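PDB 2DUM: hypothetical protein PH0823 from Pyrococcus horikoshii, which is of unknown function but belongs to the universal stress protein A family, whose members share an alpha/beta fold and often work as dimers. Local coordinates for residues Arg6-Pro11 with Met31-Val36; Glu115-Leu120 with Thr147-Leu152. All blocks are in the same frame, centred on the assembly; numbering follows the deposited sequence.

Contact 1 of 2, residues Arg6-Pro11 with Met31-Val36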
loop_
_atom_site.group_PDB
_atom_site.type_symbol
_atom_site.label_atom_id
_atom_site.label_comp_id
_atom_site.label_asym_id
_atom_site.label_seq_id
_atom_site.Cartn_x
_atom_site.Cartn_y
_atom_site.Cartn_z
ATOM N N ARG A 6 -6.152 -8.236 9.695
ATOM C CA ARG A 6 -6.438 -8.676 11.044
ATOM C C ARG A 6 -6.488 -7.526 12.035
ATOM O O ARG A 6 -7.316 -7.594 12.980
ATOM C CB ARG A 6 -5.495 -9.750 11.529
ATOM C CG ARG A 6 -4.244 -9.222 11.779
ATOM C CD ARG A 6 -3.425 -10.141 12.632
ATOM N NE ARG A 6 -2.839 -11.306 11.902
ATOM C CZ ARG A 6 -2.828 -11.622 10.568
ATOM N NH1 ARG A 6 -3.383 -10.840 9.521
ATOM N NH2 ARG A 6 -2.193 -12.809 10.308
ATOM N N LYS A 7 -5.654 -6.496 11.844
ATOM C CA LYS A 7 -5.633 -5.384 12.727
ATOM C C LYS A 7 -5.130 -4.125 11.997
ATOM O O LYS A 7 -4.074 -3.581 12.212
ATOM C CB LYS A 7 -4.791 -5.726 13.930
ATOM C CG LYS A 7 -4.813 -4.586 15.028
ATOM C CD LYS A 7 -3.603 -4.722 15.948
ATOM C CE LYS A 7 -3.831 -5.758 17.044
ATOM N NZ LYS A 7 -4.063 -4.916 18.295
ATOM N N VAL A 8 -5.869 -3.641 11.059
ATOM C CA VAL A 8 -5.255 -2.589 10.314
ATOM C C VAL A 8 -5.284 -1.316 11.114
ATOM O O VAL A 8 -6.156 -1.172 12.002
ATOM C CB VAL A 8 -5.990 -2.440 8.987
ATOM C CG1 VAL A 8 -6.304 -3.817 8.471
ATOM C CG2 VAL A 8 -7.268 -1.535 9.136
ATOM N N LEU A 9 -4.358 -0.393 10.809
ATOM C CA LEU A 9 -4.362 0.906 11.505
ATOM C C LEU A 9 -4.621 1.871 10.444
ATOM O O LEU A 9 -4.231 1.658 9.273
ATOM C CB LEU A 9 -2.966 1.215 12.043
ATOM C CG LEU A 9 -2.383 2.424 12.803
ATOM C CD1 LEU A 9 -2.503 3.612 12.047
ATOM C CD2 LEU A 9 -3.062 2.660 14.124
ATOM N N PHE A 10 -5.198 2.978 10.823
ATOM C CA PHE A 10 -5.727 3.841 9.840
ATOM C C PHE A 10 -5.810 5.146 10.513
ATOM O O PHE A 10 -6.655 5.333 11.370
ATOM C CB PHE A 10 -7.157 3.389 9.508
ATOM C CG PHE A 10 -7.877 4.364 8.694
ATOM C CD1 PHE A 10 -8.565 5.370 9.276
ATOM C CD2 PHE A 10 -7.767 4.348 7.352
ATOM C CE1 PHE A 10 -9.175 6.321 8.571
ATOM C CE2 PHE A 10 -8.392 5.334 6.598
ATOM C CZ PHE A 10 -9.109 6.320 7.243
ATOM N N PRO A 11 -4.876 6.012 10.233
ATOM C CA PRO A 11 -4.840 7.411 10.547
ATOM C C PRO A 11 -5.797 8.318 9.804
ATOM O O PRO A 11 -5.762 8.406 8.553
ATOM C CB PRO A 11 -3.449 7.767 10.166
ATOM C CG PRO A 11 -2.704 6.392 10.380
ATOM C CD PRO A 11 -3.604 5.554 9.677
ATOM N N MET A 31 -13.686 -7.473 1.946
ATOM C CA MET A 31 -13.213 -8.547 2.854
ATOM C C MET A 31 -13.414 -7.989 4.258
ATOM O O MET A 31 -13.783 -6.773 4.441
ATOM C CB MET A 31 -11.729 -8.931 2.625
ATOM C CG MET A 31 -11.327 -9.234 1.172
ATOM S SD MET A 31 -9.755 -9.975 1.090
ATOM C CE MET A 31 -8.827 -8.877 2.077
ATOM N N GLU A 32 -13.219 -8.824 5.267
ATOM C CA GLU A 32 -13.602 -8.307 6.518
ATOM C C GLU A 32 -12.389 -8.144 7.429
ATOM O O GLU A 32 -11.624 -9.083 7.708
ATOM C CB GLU A 32 -14.738 -9.135 7.043
ATOM C CG GLU A 32 -14.314 -10.193 8.009
ATOM C CD GLU A 32 -15.373 -10.401 9.129
ATOM O OE1 GLU A 32 -15.612 -11.614 9.457
ATOM O OE2 GLU A 32 -15.951 -9.360 9.646
ATOM N N VAL A 33 -12.154 -6.903 7.778
ATOM C CA VAL A 33 -11.138 -6.482 8.740
ATOM C C VAL A 33 -11.373 -7.110 10.177
ATOM O O VAL A 33 -12.537 -7.301 10.557
ATOM C CB VAL A 33 -11.237 -4.947 8.776
ATOM C CG1 VAL A 33 -10.102 -4.359 9.470
ATOM C CG2 VAL A 33 -11.380 -4.386 7.337
ATOM N N GLY A 34 -10.313 -7.490 10.927
ATOM C CA GLY A 34 -10.422 -8.045 12.297
ATOM C C GLY A 34 -10.734 -6.849 13.175
ATOM O O GLY A 34 -11.896 -6.591 13.476
ATOM N N GLU A 35 -9.716 -6.056 13.527
ATOM C CA GLU A 35 -9.851 -4.790 14.280
ATOM C C GLU A 35 -9.259 -3.623 13.513
ATOM O O GLU A 35 -8.232 -3.721 12.909
ATOM C CB GLU A 35 -9.101 -4.986 15.584
ATOM C CG GLU A 35 -8.971 -3.819 16.666
ATOM C CD GLU A 35 -8.046 -4.348 17.896
ATOM O OE1 GLU A 35 -7.506 -3.546 18.716
ATOM O OE2 GLU A 35 -7.799 -5.611 18.015
ATOM N N VAL A 36 -9.879 -2.482 13.557
ATOM C CA VAL A 36 -9.178 -1.267 13.063
ATOM C C VAL A 36 -8.838 -0.203 14.187
ATOM O O VAL A 36 -9.679 0.170 14.986
ATOM C CB VAL A 36 -9.918 -0.624 11.848
ATOM C CG1 VAL A 36 -11.291 -0.975 11.932
ATOM C CG2 VAL A 36 -9.757 0.923 11.777
#
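Lys7 and Glu35 both place CG anti to the backbone N (chi1 -175° and 178°). From there Glu35 runs on extended, while Lys7 bends at chi3 and chi4. The two chains lie side by side, pointing the same way. Lys7 NZ ends 3.7 Å from Glu35 OE1, a long salt bridge, and stands almost as near to OE2. Glu35 OE1 also pairs with Arg97, on strand 95-103, so the carboxylate has two positive partners.

On the other face of the sheet, Val8 turns CG1 anti to its carbonyl carbon and puts CG2 in the crowded position. Val33, with CG1 anti to its backbone N, crosses Val8 at about a right angle. Its CG1 lies 4.0 Å from Val8 CG1 and equally near CG2. Val8 CG2 also meets Val36 CB at 3.9 Å. Phe10 adds its CB against Val36 CG2, while its ring leads away to an edge-to-face contact with Phe91.

Between the faces, Glu35 N donates to Arg6 O over 2.9 Å, with the donor well above the carbonyl plane. Gly34 CA lies against the same oxygen, Arg6 O, through a CA-H...O contact at 3.2 Å. Val36 CA makes a CA-H...O contact with Val8 O at 3.2 Å. The contact lies at the start of both strands of a right-handed beta-alpha-beta crossover: strands 7-11 and 35-43 run parallel, joined through helix 16-28. The chemistry is thus divided, with a partly exposed charged pair on one face and buried valines on the other. Shared between Lys7 and Arg97, the Glu35 carboxylate would probably stay ionised.

Contact 2 of 2, residues Glu115-Leu120 with Thr147-Leu152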
loop_
_atom_site.group_PDB
_atom_site.type_symbol
_atom_site.label_atom_id
_atom_site.label_comp_id
_atom_site.label_asym_id
_atom_site.label_seq_id
_atom_site.Cartn_x
_atom_site.Cartn_y
_atom_site.Cartn_z
ATOM N N GLU A 115 4.020 -0.532 17.860
ATOM C CA GLU A 115 3.673 -0.850 19.223
ATOM C C GLU A 115 2.403 -1.680 19.406
ATOM O O GLU A 115 2.268 -2.323 20.449
ATOM C CB GLU A 115 3.400 0.418 20.041
ATOM C CG GLU A 115 4.478 1.446 20.267
ATOM C CD GLU A 115 3.850 2.749 20.777
ATOM O OE1 GLU A 115 4.586 3.744 20.967
ATOM O OE2 GLU A 115 2.598 2.804 20.980
ATOM N N GLU A 116 1.412 -1.588 18.519
ATOM C CA GLU A 116 0.311 -2.501 18.623
ATOM C C GLU A 116 0.404 -3.700 17.740
ATOM O O GLU A 116 -0.634 -4.341 17.478
ATOM C CB GLU A 116 -0.986 -1.841 18.294
ATOM C CG GLU A 116 -1.782 -1.693 19.516
ATOM C CD GLU A 116 -1.125 -0.660 20.285
ATOM O OE1 GLU A 116 -0.399 0.081 19.561
ATOM O OE2 GLU A 116 -1.292 -0.633 21.542
ATOM N N ASN A 117 1.619 -3.999 17.300
ATOM C CA ASN A 117 1.854 -5.031 16.373
ATOM C C ASN A 117 0.642 -5.208 15.444
ATOM O O ASN A 117 -0.147 -6.170 15.545
ATOM C CB ASN A 117 2.245 -6.294 17.077
ATOM C CG ASN A 117 2.844 -7.271 16.117
ATOM O OD1 ASN A 117 2.677 -8.489 16.246
ATOM N ND2 ASN A 117 3.491 -6.741 15.067
ATOM N N VAL A 118 0.463 -4.215 14.569
ATOM C CA VAL A 118 -0.643 -4.173 13.613
ATOM C C VAL A 118 -0.248 -4.931 12.351
ATOM O O VAL A 118 0.940 -5.052 12.067
ATOM C CB VAL A 118 -1.047 -2.723 13.244
ATOM C CG1 VAL A 118 -1.132 -1.913 14.404
ATOM C CG2 VAL A 118 -0.110 -2.072 12.208
ATOM N N SER A 119 -1.255 -5.393 11.589
ATOM C CA SER A 119 -1.043 -6.220 10.398
ATOM C C SER A 119 -0.672 -5.383 9.225
ATOM O O SER A 119 0.135 -5.833 8.444
ATOM C CB SER A 119 -2.282 -7.039 10.039
ATOM O OG SER A 119 -3.378 -6.170 10.002
ATOM N N LEU A 120 -1.257 -4.198 9.140
ATOM C CA LEU A 120 -1.213 -3.337 8.015
ATOM C C LEU A 120 -1.327 -1.935 8.509
ATOM O O LEU A 120 -1.945 -1.695 9.552
ATOM C CB LEU A 120 -2.435 -3.550 7.156
ATOM C CG LEU A 120 -2.452 -2.786 5.837
ATOM C CD1 LEU A 120 -1.145 -2.856 5.071
ATOM C CD2 LEU A 120 -3.435 -3.362 4.897
ATOM N N THR A 147 8.533 3.001 8.147
ATOM C CA THR A 147 7.914 1.819 8.740
ATOM C C THR A 147 8.463 0.453 8.294
ATOM O O THR A 147 9.189 0.380 7.316
ATOM C CB THR A 147 6.431 1.891 8.602
ATOM O OG1 THR A 147 5.883 1.065 9.595
ATOM C CG2 THR A 147 5.933 1.439 7.258
ATOM N N LYS A 148 8.162 -0.611 9.050
ATOM C CA LYS A 148 8.496 -2.044 8.670
ATOM C C LYS A 148 7.245 -2.846 8.304
ATOM O O LYS A 148 7.245 -3.794 7.451
ATOM C CB LYS A 148 9.172 -2.817 9.797
ATOM C CG LYS A 148 10.230 -2.052 10.589
ATOM C CD LYS A 148 11.374 -1.509 9.741
ATOM C CE LYS A 148 12.243 -0.574 10.613
ATOM N NZ LYS A 148 12.302 -1.207 11.965
ATOM N N LYS A 149 6.175 -2.447 8.969
ATOM C CA LYS A 149 4.810 -2.794 8.611
ATOM C C LYS A 149 4.466 -2.647 7.043
ATOM O O LYS A 149 5.194 -1.934 6.284
ATOM C CB LYS A 149 3.876 -2.004 9.559
ATOM C CG LYS A 149 3.493 -2.674 10.910
ATOM C CD LYS A 149 4.648 -2.958 11.809
ATOM C CE LYS A 149 4.215 -3.732 13.013
ATOM N NZ LYS A 149 3.558 -5.075 12.652
ATOM N N PRO A 150 3.461 -3.429 6.532
ATOM C CA PRO A 150 2.934 -3.192 5.173
ATOM C C PRO A 150 2.002 -2.021 5.107
ATOM O O PRO A 150 1.611 -1.518 6.179
ATOM C CB PRO A 150 2.280 -4.505 4.806
ATOM C CG PRO A 150 1.939 -5.170 6.095
ATOM C CD PRO A 150 2.922 -4.666 7.131
ATOM N N VAL A 151 1.739 -1.499 3.897
ATOM C CA VAL A 151 1.063 -0.204 3.803
ATOM C C VAL A 151 0.113 -0.112 2.652
ATOM O O VAL A 151 0.515 -0.326 1.522
ATOM C CB VAL A 151 2.030 0.989 3.683
ATOM C CG1 VAL A 151 1.245 2.339 3.441
ATOM C CG2 VAL A 151 2.857 1.170 4.915
ATOM N N LEU A 152 -1.141 0.244 2.910
ATOM C CA LEU A 152 -2.091 0.313 1.843
ATOM C C LEU A 152 -2.287 1.801 1.511
ATOM O O LEU A 152 -2.782 2.674 2.331
ATOM C CB LEU A 152 -3.392 -0.308 2.324
ATOM C CG LEU A 152 -4.145 -1.250 1.376
ATOM C CD1 LEU A 152 -5.568 -1.343 1.730
ATOM C CD2 LEU A 152 -4.154 -0.791 0.060
#
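The polar part centres on Lys149. Its chain bends at chi2 and chi4, and NZ donates to Val118 O over 2.7 Å, lying in the carbonyl plane with a C=O...N angle of 153°. Asn117 ND2 is 2.9 Å from Lys149 NZ, but both are donors and no bond joins them. Both turn to Asp158 of the second subunit, whose OD2 accepts from Asn117 ND2 and forms a salt bridge with Lys149 NZ. An alanine at Lys149 would remove the amine and probably leave Val118 O and Asp158 of the second subunit each short of a partner.

The segments lead into strands 120-124 and 151-154, parallel neighbours in the alpha/beta sheet of the universal stress protein fold. Strand 151-154 is outermost in the chain, and Val151 and Leu152 pair antiparallel with a strand of the second subunit, so the sheet continues across the dimer.

The apolar contacts gather at Leu120, whose CG is anti to the backbone N. Its CD1 lies over the Pro150 carbonyl group and reaches Pro150 CB at 3.8 Å, and its CD2 meets Leu152 CB at 4.0 Å. Pro150 CG and CD lie beside Ser119 O. Val118 CG2 rests 3.9 Å from Lys149 CG.

Overall arrangement
From the N terminus, strand 7-11 leads through helix 16-28 to strand 35-43, and contact 1 closes this first beta-alpha-beta loop. The chain then adds strand 95-103 at one edge of the sheet. It returns through helix 105-115 to segment 115-120, which enters strand 120-124 beside strand 7-11. Contact 2 closes the later loop, through helix 138-146. The contacts are in series and neither nests nor crosses. Their centres are about 11 Å apart, and they touch where Ser119 OG probably hydrogen-bonds to Lys7 N. Contact 1 ties strand 35-43 to 7-11, contact 2 sets the approach to 120-124 against the start of 151-154, and a Leu9-Leu120 backbone hydrogen bond joins the pairs. Both reach the second subunit.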